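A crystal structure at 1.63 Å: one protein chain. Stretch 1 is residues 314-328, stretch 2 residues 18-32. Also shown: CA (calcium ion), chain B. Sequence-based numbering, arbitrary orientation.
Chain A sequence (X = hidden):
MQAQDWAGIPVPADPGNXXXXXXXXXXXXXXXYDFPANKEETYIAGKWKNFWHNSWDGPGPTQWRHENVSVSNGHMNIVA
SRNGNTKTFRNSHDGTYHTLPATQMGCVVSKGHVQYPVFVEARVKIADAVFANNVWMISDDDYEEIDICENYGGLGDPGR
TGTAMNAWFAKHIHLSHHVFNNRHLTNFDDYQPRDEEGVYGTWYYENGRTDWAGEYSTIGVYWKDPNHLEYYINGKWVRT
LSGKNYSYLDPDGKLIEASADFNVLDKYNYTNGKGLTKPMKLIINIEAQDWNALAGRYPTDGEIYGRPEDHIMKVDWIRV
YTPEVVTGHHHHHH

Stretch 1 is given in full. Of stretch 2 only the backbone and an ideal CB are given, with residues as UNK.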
# COMPACT_ATOMS: atom_id res chain seq x y z
N LYS A 314 3.96 10.60 3.86
CA LYS A 314 5.39 10.84 3.66
C LYS A 314 6.10 9.48 3.53
O LYS A 314 5.72 8.51 4.25
CB LYS A 314 6.00 11.61 4.84
CG LYS A 314 5.40 12.98 4.99
CD LYS A 314 5.92 13.76 6.19
CE LYS A 314 5.23 15.10 6.28
NZ LYS A 314 5.61 15.78 7.53
N VAL A 315 7.08 9.41 2.65
CA VAL A 315 7.81 8.17 2.47
C VAL A 315 9.29 8.49 2.73
O VAL A 315 9.93 9.15 1.90
CB VAL A 315 7.61 7.54 1.08
CG1 VAL A 315 8.32 6.19 0.98
CG2 VAL A 315 6.12 7.40 0.72
N ASP A 316 9.80 8.00 3.87
CA ASP A 316 11.23 8.25 4.20
C ASP A 316 12.12 7.45 3.29
O ASP A 316 13.21 7.90 2.90
CB ASP A 316 11.44 7.88 5.67
CG ASP A 316 12.83 8.19 6.19
OD1 ASP A 316 13.51 9.08 5.61
OD2 ASP A 316 13.21 7.55 7.21
N TRP A 317 11.74 6.21 3.00
CA TRP A 317 12.54 5.38 2.12
C TRP A 317 11.71 4.20 1.62
O TRP A 317 10.70 3.78 2.25
CB TRP A 317 13.85 4.88 2.79
CG TRP A 317 13.82 4.25 4.15
CD1 TRP A 317 14.25 4.87 5.27
CD2 TRP A 317 13.44 2.93 4.55
NE1 TRP A 317 14.26 4.03 6.34
CE2 TRP A 317 13.77 2.82 5.93
CE3 TRP A 317 12.91 1.81 3.88
CZ2 TRP A 317 13.54 1.67 6.65
CZ3 TRP A 317 12.64 0.67 4.61
CH2 TRP A 317 12.97 0.60 5.97
N ILE A 318 12.14 3.63 0.51
CA ILE A 318 11.69 2.39 -0.04
C ILE A 318 12.95 1.56 -0.24
O ILE A 318 13.91 2.08 -0.84
CB ILE A 318 10.96 2.56 -1.39
CG1 ILE A 318 9.73 3.45 -1.26
CG2 ILE A 318 10.66 1.23 -2.02
CD1 ILE A 318 9.22 3.97 -2.58
N ARG A 319 12.91 0.29 0.16
CA ARG A 319 14.10 -0.60 -0.11
C ARG A 319 13.59 -1.95 -0.57
O ARG A 319 12.57 -2.48 -0.11
CB ARG A 319 15.02 -0.70 1.10
CG ARG A 319 14.42 -1.42 2.31
CD ARG A 319 15.35 -1.32 3.50
NE ARG A 319 14.90 -2.14 4.60
CZ ARG A 319 15.62 -2.62 5.59
NH1 ARG A 319 16.95 -2.47 5.58
NH2 ARG A 319 15.00 -3.17 6.64
N VAL A 320 14.32 -2.50 -1.54
CA VAL A 320 14.03 -3.76 -2.15
C VAL A 320 15.29 -4.64 -2.15
O VAL A 320 16.35 -4.11 -2.49
CB VAL A 320 13.50 -3.59 -3.58
CG1 VAL A 320 13.32 -4.90 -4.26
CG2 VAL A 320 12.16 -2.82 -3.55
N TYR A 321 15.12 -5.88 -1.74
CA TYR A 321 16.26 -6.83 -1.72
C TYR A 321 15.83 -8.15 -2.37
O TYR A 321 14.71 -8.61 -2.25
CB TYR A 321 16.77 -7.14 -0.31
CG TYR A 321 17.25 -5.99 0.52
CD1 TYR A 321 16.35 -5.21 1.25
CD2 TYR A 321 18.58 -5.66 0.61
CE1 TYR A 321 16.77 -4.16 2.03
CE2 TYR A 321 18.99 -4.59 1.37
CZ TYR A 321 18.11 -3.86 2.13
OH TYR A 321 18.58 -2.84 2.90
N THR A 322 16.82 -8.82 -3.00
CA THR A 322 16.67 -10.15 -3.50
C THR A 322 17.79 -11.03 -2.88
O THR A 322 18.83 -10.54 -2.50
CB THR A 322 16.70 -10.21 -5.04
OG1 THR A 322 18.04 -9.86 -5.43
CG2 THR A 322 15.60 -9.34 -5.64
N PRO A 323 17.55 -12.33 -2.72
CA PRO A 323 18.47 -13.26 -2.08
C PRO A 323 19.60 -13.62 -3.04
O PRO A 323 19.34 -13.79 -4.27
CB PRO A 323 17.71 -14.57 -1.81
CG PRO A 323 16.30 -14.30 -2.23
CD PRO A 323 16.28 -13.02 -2.98
N GLU A 324 20.82 -13.69 -2.45
CA GLU A 324 21.97 -14.18 -3.23
C GLU A 324 22.77 -15.13 -2.35
O GLU A 324 22.75 -15.01 -1.16
CB GLU A 324 22.72 -12.95 -3.72
CG GLU A 324 24.14 -12.83 -3.37
CD GLU A 324 24.69 -11.50 -3.84
OE1 GLU A 324 25.04 -10.73 -2.94
OE2 GLU A 324 24.80 -11.29 -5.08
N VAL A 325 23.41 -16.10 -2.99
CA VAL A 325 24.25 -16.99 -2.20
C VAL A 325 25.40 -16.17 -1.64
O VAL A 325 25.95 -15.26 -2.27
CB VAL A 325 24.72 -18.19 -3.06
CG1 VAL A 325 25.69 -19.06 -2.28
CG2 VAL A 325 23.56 -18.98 -3.61
N VAL A 326 25.82 -16.54 -0.44
CA VAL A 326 26.98 -15.93 0.16
C VAL A 326 28.21 -16.11 -0.74
O VAL A 326 28.32 -17.10 -1.48
CB VAL A 326 27.28 -16.46 1.58
CG1 VAL A 326 26.14 -16.02 2.52
CG2 VAL A 326 27.40 -17.99 1.63
N THR A 327 29.06 -15.09 -0.67
CA THR A 327 30.14 -14.96 -1.62
C THR A 327 31.52 -15.27 -1.04
O THR A 327 32.49 -15.24 -1.84
CB THR A 327 30.12 -13.56 -2.26
OG1 THR A 327 30.03 -12.58 -1.23
CG2 THR A 327 28.94 -13.38 -3.20
N GLY A 328 31.66 -15.53 0.26
CA GLY A 328 32.96 -15.85 0.81
C GLY A 328 33.64 -14.61 1.33
O GLY A 328 32.99 -13.73 1.86
N UNK A 18 22.40 -20.04 3.89
CA UNK A 18 23.59 -19.68 3.07
C UNK A 18 23.34 -18.61 2.02
O UNK A 18 24.07 -18.52 1.04
CB UNK A 18 24.12 -20.93 2.36
N UNK A 19 22.28 -17.81 2.23
CA UNK A 19 21.94 -16.67 1.39
C UNK A 19 22.08 -15.37 2.18
O UNK A 19 22.14 -15.35 3.43
CB UNK A 19 20.52 -16.81 0.84
N UNK A 20 22.21 -14.29 1.42
CA UNK A 20 22.27 -12.94 1.96
C UNK A 20 21.38 -12.03 1.09
O UNK A 20 21.05 -12.37 -0.05
CB UNK A 20 23.71 -12.43 2.00
N UNK A 21 20.99 -10.88 1.60
CA UNK A 21 20.15 -9.98 0.80
C UNK A 21 21.00 -9.04 -0.04
O UNK A 21 21.96 -8.47 0.47
CB UNK A 21 19.22 -9.17 1.70
N UNK A 22 20.60 -8.82 -1.27
CA UNK A 22 21.23 -7.87 -2.14
C UNK A 22 20.25 -6.76 -2.56
O UNK A 22 19.16 -7.04 -3.03
CB UNK A 22 21.79 -8.59 -3.37
N UNK A 23 20.67 -5.51 -2.31
CA UNK A 23 19.79 -4.37 -2.64
C UNK A 23 19.47 -4.33 -4.13
O UNK A 23 20.39 -4.45 -4.98
CB UNK A 23 20.44 -3.05 -2.22
N UNK A 24 18.19 -4.18 -4.48
CA UNK A 24 17.80 -3.95 -5.86
C UNK A 24 17.81 -2.45 -6.10
O UNK A 24 16.87 -1.71 -5.73
CB UNK A 24 16.43 -4.55 -6.17
N UNK A 25 18.87 -1.94 -6.73
CA UNK A 25 19.07 -0.47 -6.82
C UNK A 25 17.91 0.28 -7.51
O UNK A 25 17.63 1.40 -7.11
CB UNK A 25 20.37 -0.18 -7.58
N UNK A 26 17.28 -0.28 -8.54
CA UNK A 26 16.36 0.48 -9.36
C UNK A 26 15.01 0.66 -8.66
O UNK A 26 14.18 1.43 -9.13
CB UNK A 26 16.17 -0.21 -10.71
N UNK A 27 14.86 0.01 -7.53
CA UNK A 27 13.57 0.06 -6.79
C UNK A 27 13.80 0.52 -5.35
O UNK A 27 12.94 0.32 -4.52
CB UNK A 27 12.89 -1.31 -6.80
N UNK A 28 14.97 1.11 -5.03
CA UNK A 28 15.34 1.51 -3.71
C UNK A 28 15.73 2.99 -3.71
O UNK A 28 16.42 3.46 -4.66
CB UNK A 28 16.48 0.63 -3.19
N UNK A 29 15.29 3.75 -2.69
CA UNK A 29 15.52 5.19 -2.65
C UNK A 29 15.28 5.69 -1.24
O UNK A 29 14.22 5.31 -0.67
CB UNK A 29 14.62 5.92 -3.65
N UNK A 30 16.20 6.50 -0.67
CA UNK A 30 15.92 7.11 0.63
C UNK A 30 15.55 8.60 0.58
O UNK A 30 15.43 9.23 1.62
CB UNK A 30 17.14 6.93 1.53
N UNK A 31 15.29 9.11 -0.64
CA UNK A 31 14.57 10.38 -0.83
C UNK A 31 15.20 11.59 -0.11
O UNK A 31 14.51 12.41 0.49
CB UNK A 31 13.13 10.21 -0.34
N UNK A 32 16.53 11.68 -0.20
CA UNK A 32 17.24 12.73 0.53
C UNK A 32 17.71 13.80 -0.45
O UNK A 32 18.75 14.44 -0.26
CB UNK A 32 18.42 12.15 1.31
CA CA B . 14.84 9.76 3.83

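Position 18 has phi/psi 67/21, and positive phi favours glycine; an ideal CB would lie 4.5 Å from Val326 CG2, so the space is not closed. It is Gly18, whose O accepts from Val326 N at 3.0 Å.

Positions 19 to 23 run antiparallel to stretch 1. At 19 the CB points sideways, 3.5 Å from Glu324 O; a long, flexible chain with a polar end would suit. Lys19 places CE 4.0 Å from Val325 CG2.

Position 20 is paired with Glu324, on the face that carries its carboxylate, so a donor with some reach would serve. Gln20 bonds through NE2 to Glu324 OE1 at 3.0 Å, while its backbone N reaches Glu324 O at 2.7 Å.

At 21 the CB lies on the Tyr321 and Pro323 face, 3.7 Å from Tyr321 CD2, which favours a broad apolar or aromatic group. Trp21 sets CE3 3.6 Å from Tyr321 CB and CZ3 3.9 Å from Pro323 CD; the aromatic rings meet obliquely.

Position 22 returns to the Thr322 and Glu324 face, its CB 3.9 Å from Glu324 OE1. A basic or polar chain fits. Lys22 is extended and its end leads away; water 5 links Glu324 OE2 to Lys22 NZ, the latter bond weak.

At 23 the CB is 4.2 Å from Tyr321 CE2, inviting a branched aliphatic or aromatic residue. Leu23 puts CD1 over one ring face, 4.0 Å from the Tyr321 centroid.

The CB of 24 points toward stretch 1, 3.7 Å from Val320 CG1; aliphatic chains or a long polar one would fit. Gln24 packs its stem there, and its N donates to Val320 O at 2.7 Å.

Positions 25 and 26 point away: Ala25 and Asp26.

At 27 the ideal CB sits 3.7 Å from Val320 CG2, so an apolar residue suits; Met27 CB makes that contact at 3.6 Å. At 28, close to Val320 N, a short acceptor is apt: Ser28 OG accepts from Val320 N at 3.0 Å.

Position 29 pairs with Ile318 through its backbone, so stretch 1 does not fix the side chain. Asp29 N donates to Ile318 O at 2.8 Å; OD1 accepts from the backbone N of position 31.

At 30 the backbone O binds calcium, which selects no side chain; the ideal CB passes 4.1 Å from Trp317 CB, and several types fit. Asp30 OD2 is satisfied elsewhere in the structure.

Position 31, at phi/psi 57/43, favours glycine or asparagine, but its CB points toward stretch 1, 4.0 Å from Val315 O, with apolar side chains beyond. Phe31 takes that course, CE2 3.9 Å from Ile318 CD1. At 32 an oxygen ligand suits the ion: Asn32 OD1 binds calcium.

Stretch 2, residues 18-32: GKQWKLQADMSDDFN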
# COMPACT_ATOMS: atom_id res chain seq x y z
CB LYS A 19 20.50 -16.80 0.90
CG LYS A 19 20.19 -18.08 0.12
CD LYS A 19 20.41 -18.02 -1.32
CE LYS A 19 19.93 -19.28 -2.02
NZ LYS A 19 18.58 -19.11 -2.58
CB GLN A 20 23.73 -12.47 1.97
CG GLN A 20 24.32 -12.40 0.59
CD GLN A 20 25.81 -12.14 0.64
OE1 GLN A 20 26.44 -12.31 1.68
NE2 GLN A 20 26.36 -11.74 -0.49
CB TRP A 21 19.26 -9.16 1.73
CG TRP A 21 18.23 -9.95 2.43
CD1 TRP A 21 18.18 -10.25 3.76
CD2 TRP A 21 17.06 -10.52 1.85
NE1 TRP A 21 17.03 -10.92 4.04
CE2 TRP A 21 16.35 -11.15 2.91
CE3 TRP A 21 16.53 -10.58 0.55
CZ2 TRP A 21 15.14 -11.80 2.69
CZ3 TRP A 21 15.35 -11.25 0.34
CH2 TRP A 21 14.67 -11.84 1.41
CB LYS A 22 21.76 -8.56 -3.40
CG LYS A 22 22.36 -7.61 -4.43
CD LYS A 22 22.70 -8.20 -5.74
CE LYS A 22 23.28 -7.15 -6.66
NZ LYS A 22 23.77 -7.75 -7.92
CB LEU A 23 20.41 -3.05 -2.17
CG LEU A 23 19.45 -1.86 -2.21
CD1 LEU A 23 18.49 -1.83 -1.02
CD2 LEU A 23 20.25 -0.57 -2.23
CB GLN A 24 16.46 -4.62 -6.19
CG GLN A 24 16.07 -4.47 -7.66
CD GLN A 24 14.82 -5.22 -8.06
OE1 GLN A 24 14.53 -6.29 -7.51
NE2 GLN A 24 14.07 -4.65 -8.99
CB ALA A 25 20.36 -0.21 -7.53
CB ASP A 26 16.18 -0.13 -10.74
CG ASP A 26 15.39 -1.41 -10.84
OD1 ASP A 26 15.24 -2.11 -9.83
OD2 ASP A 26 15.04 -1.75 -11.96
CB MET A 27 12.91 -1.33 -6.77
CG MET A 27 12.36 -1.79 -8.12
SD MET A 27 10.99 -0.75 -8.62
CE MET A 27 9.67 -1.49 -7.64
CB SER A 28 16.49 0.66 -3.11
OG SER A 28 16.19 -0.73 -3.13
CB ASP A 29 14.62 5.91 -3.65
CG ASP A 29 15.00 7.34 -3.96
OD1 ASP A 29 15.75 7.97 -3.19
OD2 ASP A 29 14.59 7.77 -5.08
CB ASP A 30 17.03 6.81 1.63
CG ASP A 30 18.43 7.24 1.24
OD1 ASP A 30 18.61 7.82 0.16
OD2 ASP A 30 19.30 6.99 2.09
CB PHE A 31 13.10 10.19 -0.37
CG PHE A 31 12.36 9.25 -1.26
CD1 PHE A 31 12.24 9.55 -2.60
CD2 PHE A 31 11.82 8.06 -0.80
CE1 PHE A 31 11.57 8.72 -3.47
CE2 PHE A 31 11.14 7.22 -1.66
CZ PHE A 31 11.02 7.55 -2.99
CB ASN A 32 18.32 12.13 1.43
CG ASN A 32 17.76 11.19 2.49
OD1 ASN A 32 16.64 11.36 3.05
ND2 ASN A 32 18.57 10.21 2.84
O HOH W 1 18.88 -16.67 -4.79
O HOH W 2 29.04 -13.29 1.72
O HOH W 3 28.77 -10.46 -1.37
O HOH W 4 18.78 -7.22 -5.86
O HOH W 5 26.21 -9.27 -6.38
O HOH W 6 15.62 11.10 5.81
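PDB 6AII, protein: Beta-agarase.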